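Local coordinates for protein probable uracil-DNA glycosylase (Acanthamoeba polyphaga mimivirus, PDB 5X55) that is probably a DNA glycosylase of the uracil-DNA glycosylase superfamily, an alpha/beta protein built round a parallel beta-sheet, at residues D136-K139 against Y140-K144; T276-L279 against I280-L283; I354-H357 against L358-R361. All blocks are in the same frame, centred on the assembly; numbering follows the deposited sequence.

Contact 1: residues D136-K139 against Y140-K144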
loop_
_atom_site.group_PDB
_atom_site.type_symbol
_atom_site.label_atom_id
_atom_site.label_comp_id
_atom_site.label_asym_id
_atom_site.label_seq_id
_atom_site.Cartn_x
_atom_site.Cartn_y
_atom_site.Cartn_z
ATOM N N ASP A 136 -18.332 2.210 7.380
ATOM C CA ASP A 136 -18.734 3.607 7.261
ATOM C C ASP A 136 -18.024 4.271 6.093
ATOM O O ASP A 136 -18.670 4.875 5.224
ATOM C CB ASP A 136 -18.473 4.356 8.571
ATOM C CG ASP A 136 -19.550 4.069 9.627
ATOM O OD1 ASP A 136 -20.220 3.014 9.521
ATOM O OD2 ASP A 136 -19.736 4.886 10.558
ATOM N N PHE A 137 -16.697 4.122 6.017
ATOM C CA PHE A 137 -16.002 4.664 4.859
ATOM C C PHE A 137 -16.578 4.076 3.585
ATOM O O PHE A 137 -16.877 4.807 2.631
ATOM C CB PHE A 137 -14.498 4.397 4.944
ATOM C CG PHE A 137 -13.796 4.531 3.628
ATOM C CD1 PHE A 137 -13.555 5.785 3.076
ATOM C CD2 PHE A 137 -13.389 3.413 2.933
ATOM C CE1 PHE A 137 -12.914 5.920 1.869
ATOM C CE2 PHE A 137 -12.756 3.536 1.720
ATOM C CZ PHE A 137 -12.515 4.803 1.181
ATOM N N PHE A 138 -16.816 2.763 3.579
ATOM C CA PHE A 138 -17.291 2.149 2.352
ATOM C C PHE A 138 -18.691 2.644 2.009
ATOM O O PHE A 138 -19.001 2.862 0.831
ATOM C CB PHE A 138 -17.234 0.625 2.466
ATOM C CG PHE A 138 -16.863 -0.032 1.186
ATOM C CD1 PHE A 138 -17.820 -0.282 0.216
ATOM C CD2 PHE A 138 -15.545 -0.348 0.919
ATOM C CE1 PHE A 138 -17.469 -0.865 -0.984
ATOM C CE2 PHE A 138 -15.183 -0.928 -0.267
ATOM C CZ PHE A 138 -16.142 -1.186 -1.225
ATOM N N LYS A 139 -19.515 2.914 3.026
ATOM C CA LYS A 139 -20.843 3.455 2.754
ATOM C C LYS A 139 -20.740 4.831 2.106
ATOM O O LYS A 139 -21.532 5.171 1.220
ATOM C CB LYS A 139 -21.654 3.504 4.052
ATOM C CG LYS A 139 -23.000 4.208 3.947
ATOM C CD LYS A 139 -23.706 4.228 5.304
ATOM C CE LYS A 139 -24.960 5.096 5.288
ATOM N NZ LYS A 139 -25.474 5.335 6.671
ATOM N N TYR A 140 -19.734 5.617 2.497
ATOM C CA TYR A 140 -19.536 6.912 1.850
ATOM C C TYR A 140 -19.086 6.741 0.404
ATOM O O TYR A 140 -19.472 7.526 -0.472
ATOM C CB TYR A 140 -18.523 7.750 2.632
ATOM C CG TYR A 140 -18.084 9.006 1.897
ATOM C CD1 TYR A 140 -18.895 10.143 1.866
ATOM C CD2 TYR A 140 -16.851 9.061 1.248
ATOM C CE1 TYR A 140 -18.494 11.301 1.195
ATOM C CE2 TYR A 140 -16.442 10.217 0.570
ATOM C CZ TYR A 140 -17.270 11.331 0.550
ATOM O OH TYR A 140 -16.867 12.472 -0.125
ATOM N N VAL A 141 -18.286 5.713 0.127
ATOM C CA VAL A 141 -17.713 5.605 -1.207
ATOM C C VAL A 141 -18.746 5.097 -2.207
ATOM O O VAL A 141 -18.780 5.560 -3.357
ATOM C CB VAL A 141 -16.449 4.729 -1.156
ATOM C CG1 VAL A 141 -16.172 4.114 -2.485
ATOM C CG2 VAL A 141 -15.273 5.585 -0.747
ATOM N N GLU A 142 -19.619 4.163 -1.792
ATOM C CA GLU A 142 -20.618 3.637 -2.722
ATOM C C GLU A 142 -21.648 4.684 -3.109
ATOM O O GLU A 142 -22.306 4.524 -4.138
ATOM C CB GLU A 142 -21.371 2.437 -2.141
ATOM C CG GLU A 142 -20.592 1.403 -1.396
ATOM C CD GLU A 142 -21.501 0.582 -0.473
ATOM O OE1 GLU A 142 -22.691 0.937 -0.368
ATOM O OE2 GLU A 142 -21.026 -0.380 0.158
ATOM N N SER A 143 -21.815 5.739 -2.312
ATOM C CA SER A 143 -22.758 6.791 -2.658
ATOM C C SER A 143 -22.234 7.736 -3.731
ATOM O O SER A 143 -23.012 8.555 -4.232
ATOM C CB SER A 143 -23.117 7.602 -1.415
ATOM O OG SER A 143 -22.085 8.537 -1.134
ATOM N N LYS A 144 -20.949 7.652 -4.086
ATOM C CA LYS A 144 -20.358 8.520 -5.102
ATOM C C LYS A 144 -20.695 8.011 -6.498
ATOM O O LYS A 144 -20.919 6.819 -6.702
ATOM C CB LYS A 144 -18.838 8.584 -4.941
ATOM C CG LYS A 144 -18.371 8.971 -3.555
ATOM C CD LYS A 144 -18.632 10.432 -3.270
ATOM C CE LYS A 144 -17.332 11.135 -2.862
ATOM N NZ LYS A 144 -16.288 11.114 -3.941
#

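Contact 2: residues T276-L279 against I280-L283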
loop_
_atom_site.group_PDB
_atom_site.type_symbol
_atom_site.label_atom_id
_atom_site.label_comp_id
_atom_site.label_asym_id
_atom_site.label_seq_id
_atom_site.Cartn_x
_atom_site.Cartn_y
_atom_site.Cartn_z
ATOM N N THR A 276 -8.939 5.963 -4.059
ATOM C CA THR A 276 -7.781 6.265 -3.219
ATOM C C THR A 276 -7.838 7.697 -2.685
ATOM O O THR A 276 -7.491 7.944 -1.521
ATOM C CB THR A 276 -6.488 6.011 -4.001
ATOM O OG1 THR A 276 -6.437 4.636 -4.404
ATOM C CG2 THR A 276 -5.262 6.312 -3.134
ATOM N N ALA A 277 -8.311 8.649 -3.496
ATOM C CA ALA A 277 -8.452 10.012 -2.992
ATOM C C ALA A 277 -9.434 10.065 -1.832
ATOM O O ALA A 277 -9.166 10.706 -0.810
ATOM C CB ALA A 277 -8.891 10.954 -4.112
ATOM N N ASP A 278 -10.572 9.369 -1.958
ATOM C CA ASP A 278 -11.522 9.324 -0.851
ATOM C C ASP A 278 -10.960 8.573 0.357
ATOM O O ASP A 278 -11.319 8.883 1.496
ATOM C CB ASP A 278 -12.835 8.688 -1.311
ATOM C CG ASP A 278 -13.719 9.657 -2.080
ATOM O OD1 ASP A 278 -13.539 10.886 -1.935
ATOM O OD2 ASP A 278 -14.598 9.186 -2.831
ATOM N N LEU A 279 -10.086 7.596 0.143
ATOM C CA LEU A 279 -9.476 6.905 1.273
ATOM C C LEU A 279 -8.538 7.835 2.040
ATOM O O LEU A 279 -8.613 7.935 3.279
ATOM C CB LEU A 279 -8.751 5.656 0.764
ATOM C CG LEU A 279 -7.932 4.794 1.720
ATOM C CD1 LEU A 279 -8.711 4.481 3.003
ATOM C CD2 LEU A 279 -7.489 3.509 0.987
ATOM N N ILE A 280 -7.672 8.555 1.311
ATOM C CA ILE A 280 -6.782 9.532 1.946
ATOM C C ILE A 280 -7.597 10.579 2.688
ATOM O O ILE A 280 -7.332 10.889 3.861
ATOM C CB ILE A 280 -5.861 10.208 0.904
ATOM C CG1 ILE A 280 -5.138 9.196 -0.013
ATOM C CG2 ILE A 280 -4.890 11.174 1.579
ATOM C CD1 ILE A 280 -4.190 8.323 0.671
ATOM N N ASP A 281 -8.605 11.143 2.011
ATOM C CA ASP A 281 -9.401 12.213 2.611
ATOM C C ASP A 281 -10.149 11.717 3.835
ATOM O O ASP A 281 -10.257 12.432 4.836
ATOM C CB ASP A 281 -10.385 12.791 1.586
ATOM C CG ASP A 281 -9.675 13.480 0.424
ATOM O OD1 ASP A 281 -8.467 13.801 0.568
ATOM O OD2 ASP A 281 -10.308 13.682 -0.639
ATOM N N TYR A 282 -10.680 10.495 3.770
ATOM C CA TYR A 282 -11.352 9.927 4.928
ATOM C C TYR A 282 -10.410 9.861 6.124
ATOM O O TYR A 282 -10.783 10.223 7.251
ATOM C CB TYR A 282 -11.889 8.536 4.585
ATOM C CG TYR A 282 -12.573 7.873 5.751
ATOM C CD1 TYR A 282 -13.920 8.120 6.026
ATOM C CD2 TYR A 282 -11.879 7.016 6.592
ATOM C CE1 TYR A 282 -14.553 7.516 7.104
ATOM C CE2 TYR A 282 -12.502 6.413 7.675
ATOM C CZ TYR A 282 -13.831 6.667 7.927
ATOM O OH TYR A 282 -14.458 6.062 8.996
ATOM N N LEU A 283 -9.175 9.396 5.898
ATOM C CA LEU A 283 -8.254 9.246 7.025
ATOM C C LEU A 283 -7.870 10.606 7.606
ATOM O O LEU A 283 -7.920 10.805 8.825
ATOM C CB LEU A 283 -7.006 8.459 6.603
ATOM C CG LEU A 283 -7.208 6.989 6.219
ATOM C CD1 LEU A 283 -5.906 6.414 5.694
ATOM C CD2 LEU A 283 -7.697 6.181 7.400
#

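Contact 3: residues I354-H357 against L358-R361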
loop_
_atom_site.group_PDB
_atom_site.type_symbol
_atom_site.label_atom_id
_atom_site.label_comp_id
_atom_site.label_asym_id
_atom_site.label_seq_id
_atom_site.Cartn_x
_atom_site.Cartn_y
_atom_site.Cartn_z
ATOM N N ILE A 354 9.973 8.211 11.755
ATOM C CA ILE A 354 8.694 7.696 12.248
ATOM C C ILE A 354 8.752 7.478 13.756
ATOM O O ILE A 354 7.822 7.821 14.498
ATOM C CB ILE A 354 8.320 6.395 11.522
ATOM C CG1 ILE A 354 8.018 6.659 10.049
ATOM C CG2 ILE A 354 7.144 5.712 12.238
ATOM C CD1 ILE A 354 8.021 5.400 9.188
ATOM N N ASN A 355 9.846 6.869 14.220
ATOM C CA ASN A 355 10.016 6.577 15.635
ATOM C C ASN A 355 9.965 7.846 16.462
ATOM O O ASN A 355 9.275 7.910 17.488
ATOM C CB ASN A 355 11.354 5.878 15.863
ATOM C CG ASN A 355 11.344 4.441 15.417
ATOM O OD1 ASN A 355 10.284 3.856 15.161
ATOM N ND2 ASN A 355 12.532 3.843 15.354
ATOM N N GLU A 356 10.727 8.855 16.046
ATOM C CA GLU A 356 10.802 10.074 16.831
ATOM C C GLU A 356 9.458 10.778 16.868
ATOM O O GLU A 356 9.064 11.289 17.918
ATOM C CB GLU A 356 11.895 10.993 16.292
ATOM C CG GLU A 356 13.303 10.411 16.428
ATOM C CD GLU A 356 13.552 9.740 17.790
ATOM O OE1 GLU A 356 13.436 10.417 18.839
ATOM O OE2 GLU A 356 13.849 8.520 17.811
ATOM N N HIS A 357 8.719 10.787 15.748
ATOM C CA HIS A 357 7.419 11.454 15.766
ATOM C C HIS A 357 6.426 10.724 16.668
ATOM O O HIS A 357 5.727 11.353 17.478
ATOM C CB HIS A 357 6.863 11.586 14.353
ATOM C CG HIS A 357 5.617 12.416 14.279
ATOM N ND1 HIS A 357 5.644 13.792 14.171
ATOM C CD2 HIS A 357 4.309 12.067 14.333
ATOM C CE1 HIS A 357 4.405 14.251 14.140
ATOM N NE2 HIS A 357 3.578 13.225 14.233
ATOM N N LEU A 358 6.368 9.393 16.569
ATOM C CA LEU A 358 5.483 8.640 17.455
ATOM C C LEU A 358 5.845 8.879 18.914
ATOM O O LEU A 358 4.964 9.062 19.764
ATOM C CB LEU A 358 5.547 7.142 17.136
ATOM C CG LEU A 358 4.887 6.704 15.828
ATOM C CD1 LEU A 358 5.084 5.196 15.560
ATOM C CD2 LEU A 358 3.409 7.055 15.854
ATOM N N LYS A 359 7.141 8.882 19.219
ATOM C CA LYS A 359 7.571 9.060 20.595
ATOM C C LYS A 359 7.263 10.468 21.072
ATOM O O LYS A 359 6.887 10.661 22.233
ATOM C CB LYS A 359 9.060 8.729 20.708
ATOM C CG LYS A 359 9.771 9.244 21.941
ATOM C CD LYS A 359 11.200 8.701 21.983
ATOM C CE LYS A 359 12.200 9.762 22.440
ATOM N NZ LYS A 359 11.989 10.209 23.850
ATOM N N SER A 360 7.357 11.453 20.180
ATOM C CA SER A 360 7.049 12.820 20.571
ATOM C C SER A 360 5.557 13.020 20.783
ATOM O O SER A 360 5.168 14.009 21.407
ATOM C CB SER A 360 7.585 13.821 19.541
ATOM O OG SER A 360 6.729 13.964 18.420
ATOM N N ARG A 361 4.712 12.111 20.296
ATOM C CA ARG A 361 3.296 12.154 20.650
ATOM C C ARG A 361 2.883 11.014 21.583
ATOM O O ARG A 361 1.710 10.638 21.622
ATOM C CB ARG A 361 2.428 12.157 19.394
ATOM C CG ARG A 361 2.952 13.076 18.314
ATOM C CD ARG A 361 2.711 14.534 18.650
ATOM N NE ARG A 361 3.355 15.447 17.703
ATOM C CZ ARG A 361 2.709 16.123 16.753
ATOM N NH1 ARG A 361 1.391 15.994 16.612
ATOM N NH2 ARG A 361 3.380 16.944 15.948
#

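Contact 1: residues D136-K139 against Y140-K144
Phe137 and Val141 meet one turn apart on the buried side of helix 135-142. The methyl CG2 of Val141 is the touching branch: it comes obliquely to the far end of the Phe137 ring, 3.5 Å from CZ. Val141 keeps CG1 anti to its backbone N (chi1 156°), which sets CG2 beside that N and brings it to the ring. Beyond the helix the same pair packs on helix 273-286, where the ring of Phe137 also meets Tyr282, its plane turned about 60° from that of the tyrosine.

A second side-chain pair, Phe138 and Glu142, lies one residue further on. The carboxylate comes to the ring at its edge, near the ring plane, with OE2 3.2 Å from Phe138 CD1, and the two planes stand 73° apart. An acid oxygen set at the rim of a phenyl ring faces its weakly positive C-H groups, probably a mild attraction. Glu142 CG lies 3.1 Å from Phe138 O, so its chain runs close past the carbonyl before reaching the ring.

The backbone bonds follow the i to i+4 alpha-helical pattern. Tyr140 N, Val141 N and Glu142 N bond to the carbonyls of Asp136, Phe137 and Phe138, each at 3.0 Å. The N-H of Val141 also makes a weak bond to Phe138 O, so it is shared between two carbonyls. The hydroxyl of Ser143 bonds back to the carbonyl of Tyr140, Ser143 OG to Tyr140 O 2.9 Å.

Contact 2: residues T276-L279 against I280-L283
Helix 273-286 packs against one face of the central parallel sheet, and Leu279 and Leu283 meet on the side of it that faces strand 251-255. Their nearest methyls, both CD1, are a loose 4.3 Å apart; Leu279 also rests on Ile254 and Leu283 on Phe252. Thr276 and Ile280 are related in the same way, with Thr276 CG2 4.3 Å from Ile280 CG1. The latter carbon sits closer to the backbone, 3.1 Å from Thr276 O, because Ile280 carries CG1 beside its own N (chi1 -50°).

This is regular alpha-helix: the N-H of Ile280 bonds to Thr276 O, N to O 2.9 Å, and the next three residues repeat the pattern.

Elsewhere on the helix two acids come near each other, Asp278 on the side that meets helix 135-142, with Asp278 OD1 lying 4.5 Å from Asp281 OD2. Each has a cationic partner elsewhere: OD2 of Asp278 pairs with Lys144 and also bonds to Tyr146 OH, while OD2 of Asp281 pairs with Arg305. Those partners would probably offset the mutual repulsion.

Contact 3: residues I354-H357 against L358-R361
With CG of His357 anti to the backbone N (chi1 -173°) and the Arg361 chain folded back at chi2 (-74°), ring and guanidinium are brought together one turn apart. The imidazole CE1 sits over one face of the guanidinium, offset toward its rim, and is 3.4 Å from Arg361 NH2. The planes are 45° apart, so the groups cross obliquely and do not stack. Further back along the arginine, CG lies over a face of the imidazole. Both polar ends converge on Asp289, which is hydrogen-bonded to NE2 of His357 and salt-bridged to NH1 of Arg361. Asp289, with the ring of Tyr312 stacked on His357, probably helps hold the imidazole in its rotation.

The pair marks the C-terminal end of helix 350-360, where Arg361 is the first residue to leave helical backbone angles. Here His357 O accepts a hydrogen bond from the Ser360 hydroxyl, Ser360 OG to His357 O 3.0 Å, and a weak one from Arg361 N. Leu358 N, Lys359 N and Ser360 N bond to Ile354 O, Asn355 O and Glu356 O.

On the buried side Ile354 and Leu358 lie alongside each other, with Ile354 CG2 3.9 Å from Leu358 CD1; both pack on Ile291 of strand 291-295. Across the exposed surface Glu356 and Lys359 also run side by side, but the charged ends stay 5.2 Å apart, Glu356 OE1 to Lys359 NZ.

Overall arrangement
All three contacts are local, each between neighbouring turns of a single helix, but they sit at different depths. Contact 2 is mid-helix and buried, its centre about 13 Å from the centre of the chain, while contacts 1 and 3 are partly buried, their centres about 20 and 21 Å from it; contact 3 lies at the C-terminal end of its helix. Contacts 1 and 2 touch directly, through apolar packing and one salt bridge. Contact 3 stands apart, its nearest atoms about 13 Å from contact 2 and about 21 Å from contact 1. Aliphatic pairs facing the central sheet mark contacts 2 and 3, an aromatic-aliphatic pair facing a second helix marks contact 1, and a shared acid gathers the polar groups of contact 3.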